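Local coordinates for hydrogenase maturation factor (Thermoanaerobacter tengcongensis, PDB 3VTH), which probably transfers the carbamoyl group of carbamoyl phosphate, at the expense of ATP, to the C-terminal cysteine of HypE during [NiFe]-hydrogenase maturation, at residues Glu499-Ile504 and Ile694-Leu699; Ile488-Ala493 and Tyr725-Val730; Arg130-Asn135 and Ala185-Gly190; Thr156-Phe161 and Cys189-Ser194. One frame throughout, in Å; residues are numbered along the deposited sequence.

Contact 1: Glu499-Ile504 and Ile694-Leu699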
loop_
_atom_site.group_PDB
_atom_site.type_symbol
_atom_site.label_atom_id
_atom_site.label_comp_id
_atom_site.label_asym_id
_atom_site.label_seq_id
_atom_site.Cartn_x
_atom_site.Cartn_y
_atom_site.Cartn_z
ATOM N N GLU A 499 -11.903 -21.633 -4.835
ATOM C CA GLU A 499 -12.979 -22.516 -4.393
ATOM C C GLU A 499 -13.964 -21.636 -3.631
ATOM O O GLU A 499 -13.666 -20.475 -3.345
ATOM C CB GLU A 499 -12.441 -23.609 -3.469
ATOM C CG GLU A 499 -11.873 -23.086 -2.122
ATOM C CD GLU A 499 -11.124 -24.173 -1.364
ATOM O OE1 GLU A 499 -11.687 -24.735 -0.395
ATOM O OE2 GLU A 499 -9.975 -24.479 -1.760
ATOM N N LYS A 500 -15.135 -22.177 -3.309
ATOM C CA LYS A 500 -16.120 -21.430 -2.543
ATOM C C LYS A 500 -15.664 -21.247 -1.097
ATOM O O LYS A 500 -15.317 -22.205 -0.423
ATOM C CB LYS A 500 -17.489 -22.114 -2.588
ATOM C CG LYS A 500 -18.308 -21.824 -3.847
ATOM C CD LYS A 500 -19.595 -22.628 -3.815
ATOM C CE LYS A 500 -20.111 -22.959 -5.216
ATOM N NZ LYS A 500 -20.891 -21.840 -5.798
ATOM N N VAL A 501 -15.653 -20.004 -0.636
ATOM C CA VAL A 501 -15.297 -19.689 0.734
ATOM C C VAL A 501 -16.448 -18.912 1.363
ATOM O O VAL A 501 -17.322 -18.404 0.651
ATOM C CB VAL A 501 -13.993 -18.820 0.809
ATOM C CG1 VAL A 501 -12.801 -19.584 0.265
ATOM C CG2 VAL A 501 -14.152 -17.476 0.054
ATOM N N ILE A 502 -16.451 -18.818 2.688
ATOM C CA ILE A 502 -17.318 -17.869 3.388
ATOM C C ILE A 502 -16.615 -16.517 3.401
ATOM O O ILE A 502 -15.516 -16.392 3.936
ATOM C CB ILE A 502 -17.607 -18.344 4.823
ATOM C CG1 ILE A 502 -18.409 -19.658 4.775
ATOM C CG2 ILE A 502 -18.333 -17.271 5.603
ATOM C CD1 ILE A 502 -18.390 -20.473 6.083
ATOM N N GLY A 503 -17.239 -15.513 2.789
ATOM C CA GLY A 503 -16.604 -14.214 2.608
ATOM C C GLY A 503 -17.292 -13.217 3.522
ATOM O O GLY A 503 -18.497 -13.004 3.413
ATOM N N ILE A 504 -16.530 -12.629 4.438
ATOM C CA ILE A 504 -17.060 -11.610 5.344
ATOM C C ILE A 504 -16.497 -10.261 4.869
ATOM O O ILE A 504 -15.313 -9.985 5.012
ATOM C CB ILE A 504 -16.682 -11.941 6.805
ATOM C CG1 ILE A 504 -17.300 -13.312 7.170
ATOM C CG2 ILE A 504 -17.133 -10.818 7.747
ATOM C CD1 ILE A 504 -16.866 -13.909 8.461
ATOM N N ILE A 694 -18.572 -25.656 4.261
ATOM C CA ILE A 694 -17.432 -24.757 3.976
ATOM C C ILE A 694 -16.684 -24.343 5.247
ATOM O O ILE A 694 -17.286 -23.856 6.202
ATOM C CB ILE A 694 -17.855 -23.525 3.132
ATOM C CG1 ILE A 694 -18.387 -23.998 1.773
ATOM C CG2 ILE A 694 -16.680 -22.542 2.951
ATOM C CD1 ILE A 694 -19.053 -22.917 0.954
ATOM N N ASN A 695 -15.371 -24.558 5.240
ATOM C CA ASN A 695 -14.511 -24.343 6.414
ATOM C C ASN A 695 -13.454 -23.229 6.240
ATOM O O ASN A 695 -12.674 -22.940 7.165
ATOM C CB ASN A 695 -13.840 -25.667 6.822
ATOM C CG ASN A 695 -13.252 -25.616 8.225
ATOM O OD1 ASN A 695 -13.959 -25.345 9.211
ATOM N ND2 ASN A 695 -11.948 -25.870 8.323
ATOM N N LYS A 696 -13.430 -22.615 5.055
ATOM C CA LYS A 696 -12.540 -21.492 4.774
ATOM C C LYS A 696 -13.319 -20.190 4.881
ATOM O O LYS A 696 -14.416 -20.061 4.305
ATOM C CB LYS A 696 -11.920 -21.597 3.382
ATOM C CG LYS A 696 -10.903 -22.757 3.214
ATOM C CD LYS A 696 -10.164 -22.616 1.892
ATOM C CE LYS A 696 -9.118 -23.731 1.681
ATOM N NZ LYS A 696 -9.718 -25.081 1.585
ATOM N N VAL A 697 -12.743 -19.246 5.625
ATOM C CA VAL A 697 -13.349 -17.947 5.855
ATOM C C VAL A 697 -12.363 -16.864 5.442
ATOM O O VAL A 697 -11.200 -16.884 5.872
ATOM C CB VAL A 697 -13.684 -17.731 7.335
ATOM C CG1 VAL A 697 -14.294 -16.323 7.550
ATOM C CG2 VAL A 697 -14.638 -18.814 7.840
ATOM N N VAL A 698 -12.835 -15.931 4.616
ATOM C CA VAL A 698 -12.046 -14.792 4.167
ATOM C C VAL A 698 -12.623 -13.507 4.782
ATOM O O VAL A 698 -13.830 -13.254 4.696
ATOM C CB VAL A 698 -12.063 -14.677 2.613
ATOM C CG1 VAL A 698 -11.408 -13.379 2.156
ATOM C CG2 VAL A 698 -11.375 -15.878 1.972
ATOM N N LEU A 699 -11.751 -12.693 5.377
ATOM C CA LEU A 699 -12.161 -11.419 5.947
ATOM C C LEU A 699 -11.554 -10.307 5.126
ATOM O O LEU A 699 -10.335 -10.256 4.960
ATOM C CB LEU A 699 -11.690 -11.286 7.412
ATOM C CG LEU A 699 -11.897 -12.496 8.336
ATOM C CD1 LEU A 699 -11.144 -12.290 9.676
ATOM C CD2 LEU A 699 -13.373 -12.751 8.591
#
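Glu499 and Lys696 meet where two parallel strands begin, their side chains crossing at about a right angle. The ammonium NZ of Lys696 sits 2.8 Å from Glu499 OE1 in a salt bridge, approaching from above the carboxylate plane, 39° out of it. The last bend of the lysine chain, chi4 64°, puts NZ there, while its CD and CE pass beside the carboxylate. Beyond this pair the strands run in step, Ile502 beside Val697 and Ile504 beside Leu699. Three backbone bonds tie them, Ile502 N to Lys696 O, Val698 N to Ile502 O and Ile504 N to Val698 O. On one face Ile502 lays CG1 obliquely against CG2 of Ile694, 3.8 Å away. Farther along that face, Ile504 CD1 reaches Val697 CG1 at 3.6 Å and Leu699 CD2 at 3.7 Å; Ile504 and Leu699 lie side by side, pointing the same way. Val698 points to the other face, where its CG2 meets Val501 CG2 at 3.7 Å. The pair belongs to the mixed sheet of the Kae1-like domain, with strand 517-525 antiparallel to 501-507 and strand 723-726 parallel to 696-700. Helix 483-494 covers Val501 and Val698, and helix 707-719 packs on Val697 and Leu699.

Contact 2: Ile488-Ala493 and Tyr725-Val730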
loop_
_atom_site.group_PDB
_atom_site.type_symbol
_atom_site.label_atom_id
_atom_site.label_comp_id
_atom_site.label_asym_id
_atom_site.label_seq_id
_atom_site.Cartn_x
_atom_site.Cartn_y
_atom_site.Cartn_z
ATOM N N ILE A 488 -13.387 -9.816 -1.253
ATOM C CA ILE A 488 -13.129 -11.214 -0.879
ATOM C C ILE A 488 -12.114 -11.859 -1.841
ATOM O O ILE A 488 -11.190 -12.565 -1.404
ATOM C CB ILE A 488 -14.447 -12.065 -0.804
ATOM C CG1 ILE A 488 -15.436 -11.471 0.202
ATOM C CG2 ILE A 488 -14.164 -13.559 -0.462
ATOM C CD1 ILE A 488 -14.851 -11.182 1.608
ATOM N N ALA A 489 -12.274 -11.590 -3.141
ATOM C CA ALA A 489 -11.386 -12.163 -4.161
ATOM C C ALA A 489 -9.951 -11.638 -4.053
ATOM O O ALA A 489 -9.007 -12.377 -4.359
ATOM C CB ALA A 489 -11.924 -11.897 -5.562
ATOM N N SER A 490 -9.789 -10.383 -3.628
ATOM C CA SER A 490 -8.449 -9.806 -3.444
ATOM C C SER A 490 -7.647 -10.617 -2.431
ATOM O O SER A 490 -6.460 -10.889 -2.643
ATOM C CB SER A 490 -8.490 -8.311 -3.076
ATOM O OG SER A 490 -8.874 -8.061 -1.724
ATOM N N CYS A 491 -8.302 -11.013 -1.346
ATOM C CA CYS A 491 -7.675 -11.881 -0.352
ATOM C C CYS A 491 -7.460 -13.300 -0.901
ATOM O O CYS A 491 -6.376 -13.865 -0.742
ATOM C CB CYS A 491 -8.500 -11.898 0.934
ATOM S SG CYS A 491 -7.833 -12.985 2.190
ATOM N N MET A 492 -8.465 -13.867 -1.573
ATOM C CA MET A 492 -8.303 -15.186 -2.211
ATOM C C MET A 492 -7.094 -15.226 -3.152
ATOM O O MET A 492 -6.318 -16.187 -3.127
ATOM C CB MET A 492 -9.568 -15.581 -2.979
ATOM C CG MET A 492 -10.799 -15.807 -2.101
ATOM S SD MET A 492 -12.304 -16.094 -3.057
ATOM C CE MET A 492 -11.915 -17.721 -3.724
ATOM N N ALA A 493 -6.956 -14.193 -3.984
ATOM C CA ALA A 493 -5.815 -14.043 -4.891
ATOM C C ALA A 493 -4.437 -14.155 -4.191
ATOM O O ALA A 493 -3.544 -14.828 -4.697
ATOM C CB ALA A 493 -5.914 -12.703 -5.649
ATOM N N TYR A 725 -8.516 -16.507 6.513
ATOM C CA TYR A 725 -7.640 -15.716 5.673
ATOM C C TYR A 725 -8.030 -14.244 5.705
ATOM O O TYR A 725 -9.216 -13.899 5.746
ATOM C CB TYR A 725 -7.712 -16.209 4.231
ATOM C CG TYR A 725 -7.436 -17.686 4.048
ATOM C CD1 TYR A 725 -6.172 -18.138 3.667
ATOM C CD2 TYR A 725 -8.449 -18.635 4.241
ATOM C CE1 TYR A 725 -5.916 -19.513 3.484
ATOM C CE2 TYR A 725 -8.213 -19.995 4.066
ATOM C CZ TYR A 725 -6.945 -20.427 3.686
ATOM O OH TYR A 725 -6.727 -21.779 3.517
ATOM N N SER A 726 -7.023 -13.373 5.683
ATOM C CA SER A 726 -7.276 -11.966 5.404
ATOM C C SER A 726 -6.136 -11.378 4.588
ATOM O O SER A 726 -5.110 -12.025 4.393
ATOM C CB SER A 726 -7.518 -11.154 6.678
ATOM O OG SER A 726 -8.140 -9.913 6.331
ATOM N N ASN A 727 -6.344 -10.166 4.101
ATOM C CA ASN A 727 -5.385 -9.464 3.269
ATOM C C ASN A 727 -4.095 -9.198 3.997
ATOM O O ASN A 727 -4.086 -9.000 5.221
ATOM C CB ASN A 727 -5.961 -8.132 2.777
ATOM C CG ASN A 727 -7.058 -8.325 1.730
ATOM O OD1 ASN A 727 -6.778 -8.629 0.560
ATOM N ND2 ASN A 727 -8.295 -8.173 2.148
ATOM N N SER A 728 -3.003 -9.198 3.230
ATOM C CA SER A 728 -1.675 -8.986 3.797
ATOM C C SER A 728 -0.757 -8.186 2.851
ATOM O O SER A 728 -0.163 -7.197 3.241
ATOM C CB SER A 728 -1.051 -10.340 4.180
ATOM O OG SER A 728 0.237 -10.154 4.753
ATOM N N LYS A 729 -0.673 -8.627 1.607
ATOM C CA LYS A 729 0.172 -8.021 0.570
ATOM C C LYS A 729 -0.511 -6.855 -0.114
ATOM O O LYS A 729 0.167 -5.952 -0.631
ATOM C CB LYS A 729 0.495 -9.085 -0.491
ATOM C CG LYS A 729 1.426 -10.172 0.050
ATOM C CD LYS A 729 1.770 -11.194 -1.023
ATOM C CE LYS A 729 2.906 -12.104 -0.576
ATOM N NZ LYS A 729 2.622 -12.796 0.713
ATOM N N VAL A 730 -1.849 -6.887 -0.143
ATOM C CA VAL A 730 -2.633 -5.736 -0.626
ATOM C C VAL A 730 -3.614 -5.379 0.497
ATOM O O VAL A 730 -3.821 -6.196 1.386
ATOM C CB VAL A 730 -3.349 -5.991 -2.003
ATOM C CG1 VAL A 730 -2.339 -6.515 -3.067
ATOM C CG2 VAL A 730 -4.557 -6.939 -1.870
#
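Ser490 and Cys491 ride on helix 483-494, the helix that also carries the iron ligands His483 and His487, and they face the chain where it leaves strand 723-726. Cys491 turns its sulfur to that chain: with SG anti to its backbone N (chi1 178°), the sulfur reaches the backbone of Ser726, 3.3 Å from its C and 3.4 Å from its CA. Cys491 SG also lies 3.8 Å from CB of Tyr725, whose ring leads away from the helix. In the Kae1-like fold, a member of the actin-like ATPase superfamily, strand 723-726 is the parallel neighbour of strand 696-700, so Cys491 fits the helix against that sheet and also touches Val698. One step on, the Asn727 amide group fills the space beside the helix, its CG 3.9 Å from both Ser490 OG and Cys491 CB. An alanine here would probably open a gap next to Ser490 and Cys491 and leave the helix less closely backed by this turn of chain. The Ser490 hydroxyl has a hydrogen-bonding partner in His487 O, one turn back in its own helix. Past Asn727 the chain swings round to bring Val730 CG2 to 4.3 Å from Ser490 CB. At the helix end, the Glu494 carboxylate takes the backbone N-H groups of Ser728, Lys729 and Val730, and His495 NE2 bonds to Ser726 O.

Contact 3: Arg130-Asn135 and Ala185-Gly190. With ZN (zinc ion), chain D.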
loop_
_atom_site.group_PDB
_atom_site.type_symbol
_atom_site.label_atom_id
_atom_site.label_comp_id
_atom_site.label_asym_id
_atom_site.label_seq_id
_atom_site.Cartn_x
_atom_site.Cartn_y
_atom_site.Cartn_z
ATOM N N ARG A 130 29.316 11.745 3.097
ATOM C CA ARG A 130 28.231 12.739 3.071
ATOM C C ARG A 130 27.660 12.993 1.663
ATOM O O ARG A 130 26.944 13.964 1.448
ATOM C CB ARG A 130 28.664 14.060 3.753
ATOM C CG ARG A 130 29.112 13.904 5.212
ATOM C CD ARG A 130 29.548 15.262 5.842
ATOM N NE ARG A 130 28.515 16.280 5.638
ATOM C CZ ARG A 130 27.409 16.388 6.372
ATOM N NH1 ARG A 130 27.188 15.558 7.388
ATOM N NH2 ARG A 130 26.515 17.330 6.091
ATOM N N TYR A 131 27.951 12.106 0.713
ATOM C CA TYR A 131 27.359 12.207 -0.614
ATOM C C TYR A 131 25.847 11.875 -0.563
ATOM O O TYR A 131 25.460 10.753 -0.228
ATOM C CB TYR A 131 28.130 11.332 -1.619
ATOM C CG TYR A 131 27.507 11.239 -2.991
ATOM C CD1 TYR A 131 27.201 10.005 -3.541
ATOM C CD2 TYR A 131 27.234 12.387 -3.744
ATOM C CE1 TYR A 131 26.641 9.899 -4.812
ATOM C CE2 TYR A 131 26.648 12.288 -5.014
ATOM C CZ TYR A 131 26.368 11.048 -5.534
ATOM O OH TYR A 131 25.796 10.931 -6.776
ATOM N N PRO A 132 24.990 12.869 -0.867
ATOM C CA PRO A 132 23.539 12.780 -0.613
ATOM C C PRO A 132 22.804 11.804 -1.522
ATOM O O PRO A 132 21.615 11.570 -1.322
ATOM C CB PRO A 132 23.048 14.211 -0.897
ATOM C CG PRO A 132 24.285 15.057 -0.873
ATOM C CD PRO A 132 25.346 14.183 -1.427
ATOM N N PHE A 133 23.496 11.238 -2.517
ATOM C CA PHE A 133 22.847 10.302 -3.451
ATOM C C PHE A 133 23.568 8.960 -3.559
ATOM O O PHE A 133 23.411 8.209 -4.544
ATOM C CB PHE A 133 22.646 10.962 -4.827
ATOM C CG PHE A 133 21.810 12.215 -4.759
ATOM C CD1 PHE A 133 20.422 12.135 -4.710
ATOM C CD2 PHE A 133 22.412 13.458 -4.661
ATOM C CE1 PHE A 133 19.643 13.296 -4.607
ATOM C CE2 PHE A 133 21.646 14.624 -4.556
ATOM C CZ PHE A 133 20.270 14.543 -4.530
ATOM N N ILE A 134 24.343 8.651 -2.530
ATOM C CA ILE A 134 25.027 7.360 -2.464
ATOM C C ILE A 134 24.041 6.193 -2.629
ATOM O O ILE A 134 22.978 6.180 -2.008
ATOM C CB ILE A 134 25.874 7.231 -1.180
ATOM C CG1 ILE A 134 26.799 6.006 -1.255
ATOM C CG2 ILE A 134 24.990 7.247 0.096
ATOM C CD1 ILE A 134 27.911 6.012 -0.170
ATOM N N ASN A 135 24.381 5.255 -3.520
ATOM C CA ASN A 135 23.614 4.009 -3.682
ATOM C C ASN A 135 24.542 2.952 -4.289
ATOM O O ASN A 135 25.714 3.230 -4.519
ATOM C CB ASN A 135 22.373 4.220 -4.570
ATOM C CG ASN A 135 22.720 4.832 -5.936
ATOM O OD1 ASN A 135 23.831 4.671 -6.461
ATOM N ND2 ASN A 135 21.763 5.534 -6.515
ATOM N N ALA A 185 27.601 6.809 -9.150
ATOM C CA ALA A 185 27.886 8.234 -9.302
ATOM C C ALA A 185 28.550 8.729 -8.035
ATOM O O ALA A 185 28.644 7.978 -7.052
ATOM C CB ALA A 185 26.586 9.017 -9.568
ATOM N N CYS A 186 28.979 9.994 -8.048
ATOM C CA CYS A 186 29.701 10.584 -6.922
ATOM C C CYS A 186 29.472 12.093 -6.887
ATOM O O CYS A 186 28.678 12.614 -7.672
ATOM C CB CYS A 186 31.200 10.276 -7.041
ATOM S SG CYS A 186 32.072 11.206 -8.357
ATOM N N PHE A 187 30.161 12.792 -5.988
ATOM C CA PHE A 187 30.071 14.264 -5.916
ATOM C C PHE A 187 30.318 14.933 -7.271
ATOM O O PHE A 187 29.656 15.914 -7.621
ATOM C CB PHE A 187 31.063 14.837 -4.885
ATOM C CG PHE A 187 30.533 14.863 -3.473
ATOM C CD1 PHE A 187 29.473 15.700 -3.129
ATOM C CD2 PHE A 187 31.089 14.049 -2.489
ATOM C CE1 PHE A 187 28.978 15.732 -1.823
ATOM C CE2 PHE A 187 30.590 14.073 -1.176
ATOM C CZ PHE A 187 29.547 14.918 -0.847
ATOM N N ASP A 188 31.280 14.393 -8.021
ATOM C CA ASP A 188 31.757 15.012 -9.262
ATOM C C ASP A 188 30.837 14.781 -10.468
ATOM O O ASP A 188 30.787 15.601 -11.384
ATOM C CB ASP A 188 33.156 14.477 -9.597
ATOM C CG ASP A 188 34.197 14.809 -8.517
ATOM O OD1 ASP A 188 35.129 14.004 -8.323
ATOM O OD2 ASP A 188 34.067 15.858 -7.850
ATOM N N CYS A 189 30.134 13.651 -10.494
ATOM C CA CYS A 189 29.378 13.295 -11.696
ATOM C C CYS A 189 27.895 13.066 -11.407
ATOM O O CYS A 189 27.100 12.848 -12.328
ATOM C CB CYS A 189 30.000 12.064 -12.380
ATOM S SG CYS A 189 29.804 10.489 -11.463
ATOM N N GLY A 190 27.533 13.119 -10.130
ATOM C CA GLY A 190 26.188 12.744 -9.715
ATOM C C GLY A 190 25.245 13.928 -9.571
ATOM O O GLY A 190 25.640 15.069 -9.788
HETATM ZN ZN ZN D . 31.740 10.007 -10.299
HETATM O O HOH W 1 26.787 6.041 -5.722
#
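Tyr131 begins a type I beta turn that runs to Ile134, and its CA comes 6.3 Å from that of Phe187, in a contact of two irregular segments. The second is the CxxC half of a four-cysteine zinc site in the second HypF finger. Cys186 SG and Cys189 SG each bind zinc at 2.3 Å, and Cys164 and Cys167 complete the coordination. Tyr131 carries the contact. Its CG stands anti to the backbone N (chi1 173°), on the side of the CxxC turn, and the ring lies against that knuckle. Its one face has Phe133 N over the centre; the opposite face takes the Cys186 peptide, whose CA makes a CH-pi contact 3.9 Å from the ring centroid. At the far end Tyr131 OH touches Ala185 CB and Gly190 CA, each at 3.5 Å. The edge of Tyr131 is also turned toward the face of Phe187, edge-to-face with planes at 62°, and Tyr131 CB lies over that same Phe187 ring. An alanine in place of Tyr131 would keep the CB contact with Phe187 but would probably leave a gap against the zinc knuckle, with the Cys186 peptide losing its aromatic cover. Pro132 crosses Phe187 at about a right angle, its CD 4.0 Å from Phe187 CE1, and Arg128 bonds to Ala185 O. One water sits in plane at the edge of the Tyr131 ring, 3.2 Å from Asn135 O and 3.0 Å from Ala185 O.

Contact 4: Thr156-Phe161 and Cys189-Ser194. With ZN (zinc ion), chain D.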
loop_
_atom_site.group_PDB
_atom_site.type_symbol
_atom_site.label_atom_id
_atom_site.label_comp_id
_atom_site.label_asym_id
_atom_site.label_seq_id
_atom_site.Cartn_x
_atom_site.Cartn_y
_atom_site.Cartn_z
ATOM N N THR A 156 17.263 5.173 -17.365
ATOM C CA THR A 156 16.904 5.742 -16.063
ATOM C C THR A 156 17.203 7.241 -16.125
ATOM O O THR A 156 17.841 7.712 -17.075
ATOM C CB THR A 156 17.755 5.156 -14.903
ATOM O OG1 THR A 156 19.108 5.599 -15.052
ATOM C CG2 THR A 156 17.724 3.606 -14.871
ATOM N N SER A 157 16.769 8.016 -15.125
ATOM C CA SER A 157 17.120 9.438 -15.182
ATOM C C SER A 157 18.601 9.720 -14.868
ATOM O O SER A 157 19.027 10.882 -14.893
ATOM C CB SER A 157 16.161 10.311 -14.368
ATOM O OG SER A 157 15.770 9.686 -13.191
ATOM N N MET A 158 19.379 8.664 -14.599
ATOM C CA MET A 158 20.838 8.790 -14.542
ATOM C C MET A 158 21.461 8.928 -15.938
ATOM O O MET A 158 22.667 9.114 -16.062
ATOM C CB MET A 158 21.485 7.620 -13.775
ATOM C CG MET A 158 21.266 7.658 -12.249
ATOM S SD MET A 158 21.611 9.247 -11.448
ATOM C CE MET A 158 23.400 9.233 -11.481
ATOM N N LYS A 159 20.632 8.843 -16.978
ATOM C CA LYS A 159 21.098 8.946 -18.360
ATOM C C LYS A 159 21.682 10.317 -18.701
ATOM O O LYS A 159 22.375 10.450 -19.701
ATOM C CB LYS A 159 19.975 8.617 -19.354
ATOM C CG LYS A 159 18.904 9.709 -19.480
ATOM C CD LYS A 159 17.730 9.241 -20.336
ATOM C CE LYS A 159 16.651 10.318 -20.419
ATOM N NZ LYS A 159 15.567 9.902 -21.356
ATOM N N VAL A 160 21.382 11.334 -17.894
ATOM C CA VAL A 160 21.968 12.664 -18.115
ATOM C C VAL A 160 23.096 12.967 -17.124
ATOM O O VAL A 160 23.553 14.108 -17.017
ATOM C CB VAL A 160 20.910 13.795 -18.137
ATOM C CG1 VAL A 160 19.968 13.616 -19.321
ATOM C CG2 VAL A 160 20.134 13.877 -16.798
ATOM N N PHE A 161 23.535 11.937 -16.404
ATOM C CA PHE A 161 24.682 12.034 -15.511
ATOM C C PHE A 161 25.785 11.053 -15.926
ATOM O O PHE A 161 25.958 10.021 -15.284
ATOM C CB PHE A 161 24.251 11.738 -14.075
ATOM C CG PHE A 161 23.347 12.780 -13.481
ATOM C CD1 PHE A 161 23.873 13.992 -13.005
ATOM C CD2 PHE A 161 21.970 12.560 -13.394
ATOM C CE1 PHE A 161 23.039 14.969 -12.462
ATOM C CE2 PHE A 161 21.129 13.533 -12.838
ATOM C CZ PHE A 161 21.668 14.734 -12.369
ATOM N N CYS A 189 30.134 13.651 -10.494
ATOM C CA CYS A 189 29.378 13.295 -11.696
ATOM C C CYS A 189 27.895 13.066 -11.407
ATOM O O CYS A 189 27.100 12.848 -12.328
ATOM C CB CYS A 189 30.000 12.064 -12.380
ATOM S SG CYS A 189 29.804 10.489 -11.463
ATOM N N GLY A 190 27.533 13.119 -10.130
ATOM C CA GLY A 190 26.188 12.744 -9.715
ATOM C C GLY A 190 25.245 13.928 -9.571
ATOM O O GLY A 190 25.640 15.069 -9.788
ATOM N N PRO A 191 23.981 13.651 -9.220
ATOM C CA PRO A 191 23.038 14.719 -8.895
ATOM C C PRO A 191 23.533 15.548 -7.708
ATOM O O PRO A 191 24.389 15.097 -6.951
ATOM C CB PRO A 191 21.742 13.978 -8.526
ATOM C CG PRO A 191 22.086 12.526 -8.502
ATOM C CD PRO A 191 23.407 12.300 -9.088
ATOM N N SER A 192 22.990 16.753 -7.561
ATOM C CA SER A 192 23.276 17.598 -6.411
ATOM C C SER A 192 22.002 18.216 -5.806
ATOM O O SER A 192 20.971 18.373 -6.479
ATOM C CB SER A 192 24.284 18.681 -6.796
ATOM O OG SER A 192 23.933 19.272 -8.029
ATOM N N LEU A 193 22.090 18.535 -4.522
ATOM C CA LEU A 193 21.050 19.272 -3.820
ATOM C C LEU A 193 21.032 20.739 -4.229
ATOM O O LEU A 193 22.057 21.317 -4.624
ATOM C CB LEU A 193 21.263 19.184 -2.305
ATOM C CG LEU A 193 21.263 17.771 -1.705
ATOM C CD1 LEU A 193 21.786 17.813 -0.260
ATOM C CD2 LEU A 193 19.882 17.109 -1.808
ATOM N N SER A 194 19.855 21.338 -4.097
ATOM C CA SER A 194 19.698 22.762 -4.296
ATOM C C SER A 194 18.741 23.271 -3.218
ATOM O O SER A 194 17.603 22.756 -3.074
ATOM C CB SER A 194 19.182 23.039 -5.716
ATOM O OG SER A 194 18.820 24.411 -5.866
HETATM ZN ZN ZN D . 31.740 10.007 -10.299
#
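The ring of Phe161 turns one face to Pro191, whose N stands 3.6 Å above the plane, offset toward the rim. Pro191 CD is more central, 4.2 Å from the Phe161 ring centroid and only 6° off the ring normal, a CH-pi contact. The rim joins in as well: Phe161 CZ reaches Pro191 CB at 3.9 Å, and CE1 lies close to Pro191 CA. Toward the start of 189-194, Phe161 CD1 and CB both approach the carbonyl O of Cys189, each at 3.5 Å. The first torsion (chi1 -68°) sets CG of Phe161 anti to its own carbonyl carbon, beside the backbone N. Met158 reaches the same proline from another direction. Its chain is bent at chi2 and chi3, crosses Pro191 at about a right angle and ends with Met158 CE 3.9 Å from Pro191 CD. The segment 156-161 is held in shape by its own bonds: Thr156 OG1 accepts from Met158 N in an ST turn, and Phe161 N bonds to Met158 O. Cys189 is one of the zinc cysteines. Pro191 comes two residues after it, and Tyr131 and Asn359 also touch this proline. Between these two segments the attachment is apolar and CH-pi in kind, which suggests that snug shape, rather than polar bonding, holds the loop of Phe161 beside the finger.

How the contacts relate
From the N terminus, the chain opens contact 3 at 130-135 and contact 4 at 156-161, and both close on the run 185-194 of the second zinc finger. They end on the same stretch, sharing Cys189 and Gly190, and tie two earlier loops to the zinc knuckle; Met158 CE meets Ala185 CB, and Phe133 CD2 meets Pro191 O. Far on, helix 483-494 opens contact 2 and strand 501-507 opens contact 1. Contact 1 closes at 694-699, contact 2 at 725-730, so contact 1 is nested within contact 2's loop. Strands 696-700 and 723-726 are neighbours, so both contacts reach one sheet, contact 2 through strand 723-726. The two pairs stay far apart, at least about 25 Å between nearest atoms.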